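Local atomic coordinates of bifunctional enzyme IspD/IspF (Campylobacter jejuni, PDB entry 1W55), a protein that makes 4-diphosphocytidyl-2-C-methyl-D-erythritol from CTP and methylerythritol phosphate, and cyclises the later 2-phosphate derivative to the cyclodiphosphate with release of CMP, for isoprenoid biosynthesis. Residues A[324-329]-A[334-339]; A[256-261]-A[287-292]. One frame throughout, in Å; residues are numbered along the deposited sequence.

Contact 1: residues A[324-329]-A[334-339]; sequences NIAHTL and FRINVK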
ATOM      1  N   ASN A 324     -15.099  39.796 -11.495  1.00 37.18           N
ATOM      2  CA  ASN A 324     -16.256  39.514 -12.355  1.00 37.53           C
ATOM      3  C   ASN A 324     -16.105  38.233 -13.208  1.00 37.52           C
ATOM      4  O   ASN A 324     -17.064  37.468 -13.356  1.00 38.90           O
ATOM      5  CB  ASN A 324     -16.576  40.724 -13.239  1.00 36.90           C
ATOM      6  CG  ASN A 324     -18.038  40.746 -13.706  1.00 42.85           C
ATOM      7  OD1 ASN A 324     -18.961  40.412 -12.950  1.00 47.01           O
ATOM      8  ND2 ASN A 324     -18.249  41.128 -14.957  1.00 45.76           N
ATOM      9  N   ILE A 325     -14.908  38.000 -13.754  1.00 37.04           N
ATOM     10  CA  ILE A 325     -14.595  36.727 -14.420  1.00 37.63           C
ATOM     11  C   ILE A 325     -14.755  35.553 -13.464  1.00 37.46           C
ATOM     12  O   ILE A 325     -15.306  34.526 -13.841  1.00 38.69           O
ATOM     13  CB  ILE A 325     -13.148  36.710 -15.026  1.00 37.96           C
ATOM     14  CG1 ILE A 325     -13.018  37.690 -16.195  1.00 36.05           C
ATOM     15  CG2 ILE A 325     -12.761  35.280 -15.484  1.00 36.22           C
ATOM     16  CD1 ILE A 325     -11.542  38.070 -16.535  1.00 26.60           C
ATOM     17  N   ALA A 326     -14.259  35.698 -12.233  1.00 37.92           N
ATOM     18  CA  ALA A 326     -14.380  34.634 -11.228  1.00 38.36           C
ATOM     19  C   ALA A 326     -15.841  34.290 -10.938  1.00 39.33           C
ATOM     20  O   ALA A 326     -16.191  33.117 -10.837  1.00 40.23           O
ATOM     21  CB  ALA A 326     -13.646  35.018  -9.913  1.00 36.14           C
ATOM     22  N   HIS A 327     -16.671  35.321 -10.779  1.00 40.02           N
ATOM     23  CA  HIS A 327     -18.087  35.161 -10.433  1.00 41.21           C
ATOM     24  C   HIS A 327     -18.862  34.507 -11.581  1.00 38.91           C
ATOM     25  O   HIS A 327     -19.611  33.565 -11.362  1.00 37.21           O
ATOM     26  CB  HIS A 327     -18.704  36.519 -10.043  1.00 41.61           C
ATOM     27  CG  HIS A 327     -20.191  36.481  -9.855  1.00 54.25           C
ATOM     28  ND1 HIS A 327     -21.077  36.888 -10.833  1.00 60.05           N
ATOM     29  CD2 HIS A 327     -20.950  36.078  -8.804  1.00 60.54           C
ATOM     30  CE1 HIS A 327     -22.315  36.739 -10.390  1.00 63.46           C
ATOM     31  NE2 HIS A 327     -22.266  36.249  -9.164  1.00 61.14           N
ATOM     32  N   THR A 328     -18.653  35.013 -12.797  1.00 38.21           N
ATOM     33  CA  THR A 328     -19.216  34.441 -14.020  1.00 36.67           C
ATOM     34  C   THR A 328     -18.882  32.947 -14.185  1.00 36.91           C
ATOM     35  O   THR A 328     -19.739  32.150 -14.578  1.00 37.06           O
ATOM     36  CB  THR A 328     -18.661  35.221 -15.245  1.00 37.39           C
ATOM     37  OG1 THR A 328     -19.169  36.559 -15.243  1.00 36.34           O
ATOM     38  CG2 THR A 328     -19.142  34.618 -16.590  1.00 32.13           C
ATOM     39  N   LEU A 329     -17.634  32.575 -13.907  1.00 35.95           N
ATOM     40  CA  LEU A 329     -17.195  31.205 -14.173  1.00 37.04           C
ATOM     41  C   LEU A 329     -17.236  30.335 -12.931  1.00 37.94           C
ATOM     42  O   LEU A 329     -16.895  29.160 -12.996  1.00 39.35           O
ATOM     43  CB  LEU A 329     -15.793  31.187 -14.815  1.00 35.39           C
ATOM     44  CG  LEU A 329     -15.654  31.912 -16.159  1.00 35.26           C
ATOM     45  CD1 LEU A 329     -14.195  31.960 -16.599  1.00 30.49           C
ATOM     46  CD2 LEU A 329     -16.542  31.254 -17.244  1.00 31.12           C
ATOM     47  N   PHE A 334      -8.329  34.002  -7.038  1.00 33.19           N
ATOM     48  CA  PHE A 334      -6.878  33.938  -7.208  1.00 33.85           C
ATOM     49  C   PHE A 334      -6.425  33.288  -8.526  1.00 32.76           C
ATOM     50  O   PHE A 334      -5.283  33.465  -8.934  1.00 32.10           O
ATOM     51  CB  PHE A 334      -6.203  33.249  -6.017  1.00 33.33           C
ATOM     52  CG  PHE A 334      -6.322  31.741  -6.022  1.00 36.14           C
ATOM     53  CD1 PHE A 334      -5.325  30.951  -6.595  1.00 38.74           C
ATOM     54  CD2 PHE A 334      -7.400  31.110  -5.405  1.00 34.09           C
ATOM     55  CE1 PHE A 334      -5.420  29.550  -6.581  1.00 36.73           C
ATOM     56  CE2 PHE A 334      -7.503  29.725  -5.381  1.00 34.61           C
ATOM     57  CZ  PHE A 334      -6.513  28.939  -5.974  1.00 37.72           C
ATOM     58  N   ARG A 335      -7.322  32.540  -9.161  1.00 31.52           N
ATOM     59  CA  ARG A 335      -7.028  31.834 -10.409  1.00 32.80           C
ATOM     60  C   ARG A 335      -7.104  32.715 -11.663  1.00 32.20           C
ATOM     61  O   ARG A 335      -6.894  32.212 -12.760  1.00 33.30           O
ATOM     62  CB  ARG A 335      -7.987  30.653 -10.583  1.00 31.27           C
ATOM     63  CG  ARG A 335      -7.804  29.572  -9.561  1.00 32.26           C
ATOM     64  CD  ARG A 335      -8.855  28.491  -9.617  1.00 33.70           C
ATOM     65  NE  ARG A 335      -8.581  27.499  -8.579  1.00 36.98           N
ATOM     66  CZ  ARG A 335      -7.585  26.611  -8.613  1.00 41.95           C
ATOM     67  NH1 ARG A 335      -6.750  26.542  -9.662  1.00 28.49           N
ATOM     68  NH2 ARG A 335      -7.434  25.772  -7.594  1.00 38.05           N
ATOM     69  N   ILE A 336      -7.427  34.003 -11.494  1.00 31.55           N
ATOM     70  CA  ILE A 336      -7.631  34.936 -12.613  1.00 31.41           C
ATOM     71  C   ILE A 336      -6.645  36.086 -12.512  1.00 32.02           C
ATOM     72  O   ILE A 336      -6.504  36.694 -11.442  1.00 32.71           O
ATOM     73  CB  ILE A 336      -9.074  35.566 -12.601  1.00 31.40           C
ATOM     74  CG1 ILE A 336     -10.164  34.569 -12.162  1.00 32.91           C
ATOM     75  CG2 ILE A 336      -9.375  36.247 -13.936  1.00 27.72           C
ATOM     76  CD1 ILE A 336     -10.346  33.379 -13.046  1.00 36.87           C
ATOM     77  N   ASN A 337      -6.013  36.424 -13.631  1.00 30.93           N
ATOM     78  CA  ASN A 337      -5.088  37.551 -13.676  1.00 31.02           C
ATOM     79  C   ASN A 337      -5.234  38.351 -14.967  1.00 30.91           C
ATOM     80  O   ASN A 337      -5.240  37.785 -16.064  1.00 32.20           O
ATOM     81  CB  ASN A 337      -3.647  37.074 -13.515  1.00 29.60           C
ATOM     82  CG  ASN A 337      -2.690  38.211 -13.172  1.00 34.72           C
ATOM     83  OD1 ASN A 337      -2.631  38.668 -12.024  1.00 34.32           O
ATOM     84  ND2 ASN A 337      -1.932  38.665 -14.162  1.00 29.93           N
ATOM     85  N   VAL A 338      -5.337  39.669 -14.837  1.00 30.32           N
ATOM     86  CA  VAL A 338      -5.469  40.539 -16.000  1.00 29.65           C
ATOM     87  C   VAL A 338      -4.333  41.542 -16.012  1.00 31.18           C
ATOM     88  O   VAL A 338      -4.129  42.261 -15.030  1.00 33.70           O
ATOM     89  CB  VAL A 338      -6.841  41.267 -16.016  1.00 30.42           C
ATOM     90  CG1 VAL A 338      -6.939  42.238 -17.201  1.00 29.22           C
ATOM     91  CG2 VAL A 338      -7.989  40.248 -16.066  1.00 25.11           C
ATOM     92  N   LYS A 339      -3.598  41.586 -17.121  1.00 30.43           N
ATOM     93  CA  LYS A 339      -2.467  42.492 -17.285  1.00 29.47           C
ATOM     94  C   LYS A 339      -2.744  43.429 -18.444  1.00 30.06           C
ATOM     95  O   LYS A 339      -3.674  43.206 -19.216  1.00 29.14           O
ATOM     96  CB  LYS A 339      -1.174  41.698 -17.563  1.00 29.55           C
ATOM     97  CG  LYS A 339      -0.952  40.510 -16.623  1.00 28.44           C
ATOM     98  CD  LYS A 339       0.427  39.875 -16.822  1.00 30.91           C
ATOM     99  CE  LYS A 339       0.571  39.215 -18.196  1.00 30.58           C
ATOM    100  NZ  LYS A 339      -0.584  38.322 -18.550  1.00 28.58           N
TER
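The backbone O of Asn324, just ahead of the Ile325 that packs on Ile336, is gripped by two donors of one residue: Thr328 N reaches it at 3.0 Å, and Thr328 OG1 comes from the opposite face of the carbonyl plane, tilted 34° out of it. The four side chains that meet across the contact are apolar and buried. Ile325 forks over Ile336: its CD1 and CG2 each lie 3.8 Å from Ile336 CG2, and the side chains cross at a slant. With CG1 set beside the backbone N (chi1 -67°) and the chain extended beyond it, Ile325 also carries CD1 to within 4.2 Å of Val338 CG2. This is the return step of a beta-alpha-beta unit, in which helix 318-329 connects the parallel neighbours 298-308 and 336-341; the axes of helix 324-329 and strand 336-339 approach to 9.3 Å, with 143° between their N-to-C directions. Ala326 CB adds a flank, 4.2 Å from Ile336 CG1. Ile303 of the neighbouring strand 298-308 touches both isoleucines. The CB of Asn337 points away from residues 324-329, its ND2 bonding Asp304 OD1 and its OD1 accepting from Gly264 N of the second subunit.

Contact 2: residues A[256-261]-A[287-292]; sequences AILGAA and KQAYDK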
ATOM      1  N   ALA A 256      -9.963  31.096 -25.754  1.00 27.45           N
ATOM      2  CA  ALA A 256      -8.942  30.314 -25.055  1.00 27.02           C
ATOM      3  C   ALA A 256      -9.531  29.081 -24.389  1.00 26.66           C
ATOM      4  O   ALA A 256      -8.961  27.993 -24.469  1.00 26.35           O
ATOM      5  CB  ALA A 256      -8.170  31.177 -24.040  1.00 25.45           C
ATOM      6  N   ILE A 257     -10.687  29.254 -23.754  1.00 27.14           N
ATOM      7  CA  ILE A 257     -11.384  28.172 -23.055  1.00 27.07           C
ATOM      8  C   ILE A 257     -11.903  27.098 -24.010  1.00 27.98           C
ATOM      9  O   ILE A 257     -11.744  25.902 -23.756  1.00 28.51           O
ATOM     10  CB  ILE A 257     -12.544  28.758 -22.187  1.00 29.05           C
ATOM     11  CG1 ILE A 257     -11.962  29.537 -20.997  1.00 29.87           C
ATOM     12  CG2 ILE A 257     -13.454  27.631 -21.674  1.00 30.50           C
ATOM     13  CD1 ILE A 257     -12.943  30.471 -20.287  1.00 27.94           C
ATOM     14  N   LEU A 258     -12.511  27.519 -25.115  1.00 28.22           N
ATOM     15  CA  LEU A 258     -12.952  26.585 -26.141  1.00 30.09           C
ATOM     16  C   LEU A 258     -11.760  25.891 -26.790  1.00 29.81           C
ATOM     17  O   LEU A 258     -11.823  24.691 -27.094  1.00 30.38           O
ATOM     18  CB  LEU A 258     -13.760  27.306 -27.222  1.00 31.33           C
ATOM     19  CG  LEU A 258     -15.105  27.908 -26.810  1.00 35.70           C
ATOM     20  CD1 LEU A 258     -15.607  28.830 -27.916  1.00 35.22           C
ATOM     21  CD2 LEU A 258     -16.147  26.834 -26.466  1.00 34.63           C
ATOM     22  N   GLY A 259     -10.678  26.646 -26.997  1.00 28.71           N
ATOM     23  CA  GLY A 259      -9.494  26.127 -27.663  1.00 28.15           C
ATOM     24  C   GLY A 259      -8.824  25.029 -26.871  1.00 29.74           C
ATOM     25  O   GLY A 259      -8.454  24.001 -27.432  1.00 31.75           O
ATOM     26  N   ALA A 260      -8.696  25.232 -25.554  1.00 30.83           N
ATOM     27  CA  ALA A 260      -8.080  24.240 -24.679  1.00 30.82           C
ATOM     28  C   ALA A 260      -8.896  22.944 -24.639  1.00 31.31           C
ATOM     29  O   ALA A 260      -8.342  21.863 -24.466  1.00 31.46           O
ATOM     30  CB  ALA A 260      -7.882  24.815 -23.263  1.00 29.62           C
ATOM     31  N   ALA A 261     -10.208  23.070 -24.834  1.00 31.76           N
ATOM     32  CA  ALA A 261     -11.131  21.936 -24.807  1.00 31.87           C
ATOM     33  C   ALA A 261     -11.332  21.300 -26.173  1.00 32.58           C
ATOM     34  O   ALA A 261     -12.067  20.331 -26.296  1.00 33.72           O
ATOM     35  CB  ALA A 261     -12.492  22.376 -24.225  1.00 30.82           C
ATOM     36  N   LYS A 287     -19.808  32.425 -20.073  1.00 36.66           N
ATOM     37  CA  LYS A 287     -20.293  31.430 -19.118  1.00 37.61           C
ATOM     38  C   LYS A 287     -20.840  30.177 -19.827  1.00 37.32           C
ATOM     39  O   LYS A 287     -20.574  29.048 -19.411  1.00 38.01           O
ATOM     40  CB  LYS A 287     -21.364  32.033 -18.215  1.00 38.40           C
ATOM     41  CG  LYS A 287     -21.994  31.037 -17.246  1.00 43.24           C
ATOM     42  CD  LYS A 287     -23.296  31.562 -16.653  1.00 54.76           C
ATOM     43  CE  LYS A 287     -23.051  32.489 -15.455  1.00 60.54           C
ATOM     44  NZ  LYS A 287     -22.753  31.753 -14.183  1.00 60.99           N
ATOM     45  N   GLN A 288     -21.590  30.388 -20.899  1.00 36.98           N
ATOM     46  CA  GLN A 288     -22.181  29.283 -21.651  1.00 38.26           C
ATOM     47  C   GLN A 288     -21.133  28.459 -22.394  1.00 37.00           C
ATOM     48  O   GLN A 288     -21.288  27.246 -22.543  1.00 37.04           O
ATOM     49  CB  GLN A 288     -23.244  29.804 -22.624  1.00 37.65           C
ATOM     50  CG  GLN A 288     -24.560  30.176 -21.950  1.00 44.54           C
ATOM     51  CD  GLN A 288     -25.590  30.696 -22.938  1.00 51.22           C
ATOM     52  OE1 GLN A 288     -25.798  30.105 -23.998  1.00 57.50           O
ATOM     53  NE2 GLN A 288     -26.227  31.806 -22.600  1.00 53.56           N
ATOM     54  N   ALA A 289     -20.079  29.121 -22.873  1.00 35.83           N
ATOM     55  CA  ALA A 289     -18.967  28.420 -23.514  1.00 34.28           C
ATOM     56  C   ALA A 289     -18.235  27.507 -22.504  1.00 33.49           C
ATOM     57  O   ALA A 289     -17.901  26.370 -22.817  1.00 34.40           O
ATOM     58  CB  ALA A 289     -18.006  29.414 -24.133  1.00 33.41           C
ATOM     59  N   TYR A 290     -17.991  28.019 -21.299  1.00 33.60           N
ATOM     60  CA  TYR A 290     -17.407  27.219 -20.226  1.00 34.55           C
ATOM     61  C   TYR A 290     -18.314  26.049 -19.813  1.00 36.17           C
ATOM     62  O   TYR A 290     -17.815  24.960 -19.497  1.00 37.38           O
ATOM     63  CB  TYR A 290     -17.052  28.088 -19.014  1.00 33.56           C
ATOM     64  CG  TYR A 290     -16.258  27.349 -17.951  1.00 33.88           C
ATOM     65  CD1 TYR A 290     -15.215  26.478 -18.304  1.00 28.84           C
ATOM     66  CD2 TYR A 290     -16.559  27.506 -16.598  1.00 31.20           C
ATOM     67  CE1 TYR A 290     -14.504  25.781 -17.337  1.00 28.71           C
ATOM     68  CE2 TYR A 290     -15.838  26.822 -15.615  1.00 30.37           C
ATOM     69  CZ  TYR A 290     -14.813  25.963 -15.997  1.00 32.24           C
ATOM     70  OH  TYR A 290     -14.098  25.280 -15.044  1.00 31.61           O
ATOM     71  N   ASP A 291     -19.632  26.264 -19.822  1.00 35.87           N
ATOM     72  CA  ASP A 291     -20.583  25.168 -19.601  1.00 36.71           C
ATOM     73  C   ASP A 291     -20.361  24.032 -20.597  1.00 35.90           C
ATOM     74  O   ASP A 291     -20.399  22.863 -20.217  1.00 37.20           O
ATOM     75  CB  ASP A 291     -22.038  25.642 -19.714  1.00 36.33           C
ATOM     76  CG  ASP A 291     -22.526  26.385 -18.475  1.00 44.02           C
ATOM     77  OD1 ASP A 291     -21.888  26.270 -17.396  1.00 45.71           O
ATOM     78  OD2 ASP A 291     -23.557  27.112 -18.502  1.00 47.48           O
ATOM     79  N   LYS A 292     -20.155  24.369 -21.869  1.00 35.44           N
ATOM     80  CA  LYS A 292     -19.862  23.353 -22.889  1.00 37.96           C
ATOM     81  C   LYS A 292     -18.612  22.538 -22.552  1.00 36.13           C
ATOM     82  O   LYS A 292     -18.581  21.327 -22.748  1.00 37.30           O
ATOM     83  CB  LYS A 292     -19.699  23.982 -24.278  1.00 38.79           C
ATOM     84  CG  LYS A 292     -20.967  24.577 -24.849  1.00 45.58           C
ATOM     85  CD  LYS A 292     -22.006  23.502 -25.182  1.00 57.61           C
ATOM     86  CE  LYS A 292     -23.412  24.112 -25.224  1.00 64.87           C
ATOM     87  NZ  LYS A 292     -24.343  23.403 -26.154  1.00 66.27           N
TER
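Two helical turns run side by side in broadly the same direction, closest through the Ile257–Tyr290 and Leu258–Ala289 pairs, whose CA atoms are 6.7 Å and 6.8 Å apart. They belong to helices 248-260 and 282-295 of the IspF (YgbB-family) domain, an alpha/beta fold in which these helices pack against a mixed sheet. No hydrogen bond passes between them, and the junction rests on two apolar meetings. In the first, Ile257 offers its branch methyl: CG2 stands opposite the backbone N across the CA–CB bond, with CG1 on the N side (chi1 -70°), and lies 4.0 Å from Tyr290 CD1. The two side chains cross at about a right angle, and the methyl approaches the ring obliquely. Strands 298-308 and 354-365 take up Ile257 too, through Leu300 and Val361, placing it where helix, helix and sheet converge. Tyr290 swings its ring out with chi1 at -172°, and its OH is hydrogen-bonded to Leu300 N, which ties the far end of the ring to the sheet. In the second meeting Leu258, also touched by Leu263, reaches over to the small Ala289 with a single methyl. That methyl, Leu258 CD2, rests 3.9 Å from Ala289 CB and also lies 4.1 Å from the carbonyl oxygen Ala289 O.

Along the chain contact 2 comes first: after helix 248-260 the chain runs through the CMP-contacting Asp265 to Glu268, and helix 282-295 brings it back beside the first helix, closing a loop of 25 residues between the segments. Strand 298-308 and helix 318-329 follow; contact 1 then closes across residues 330-333, which lead through a 3-10 segment at 334-335 into strand 336-341, outermost in this chain's sheet. The two closures stand in series, neither nesting nor crossing. Leu329 bridges them: its CD2 packs 3.7 Å from Tyr290 CB, while its CD1 lies 4.2 Å from Ile257 CD1. Thr328 O, 3.1 Å from Lys287 NZ, probably accepts a hydrogen bond. Helices 248-260, 282-295 and 318-329 are thereby joined.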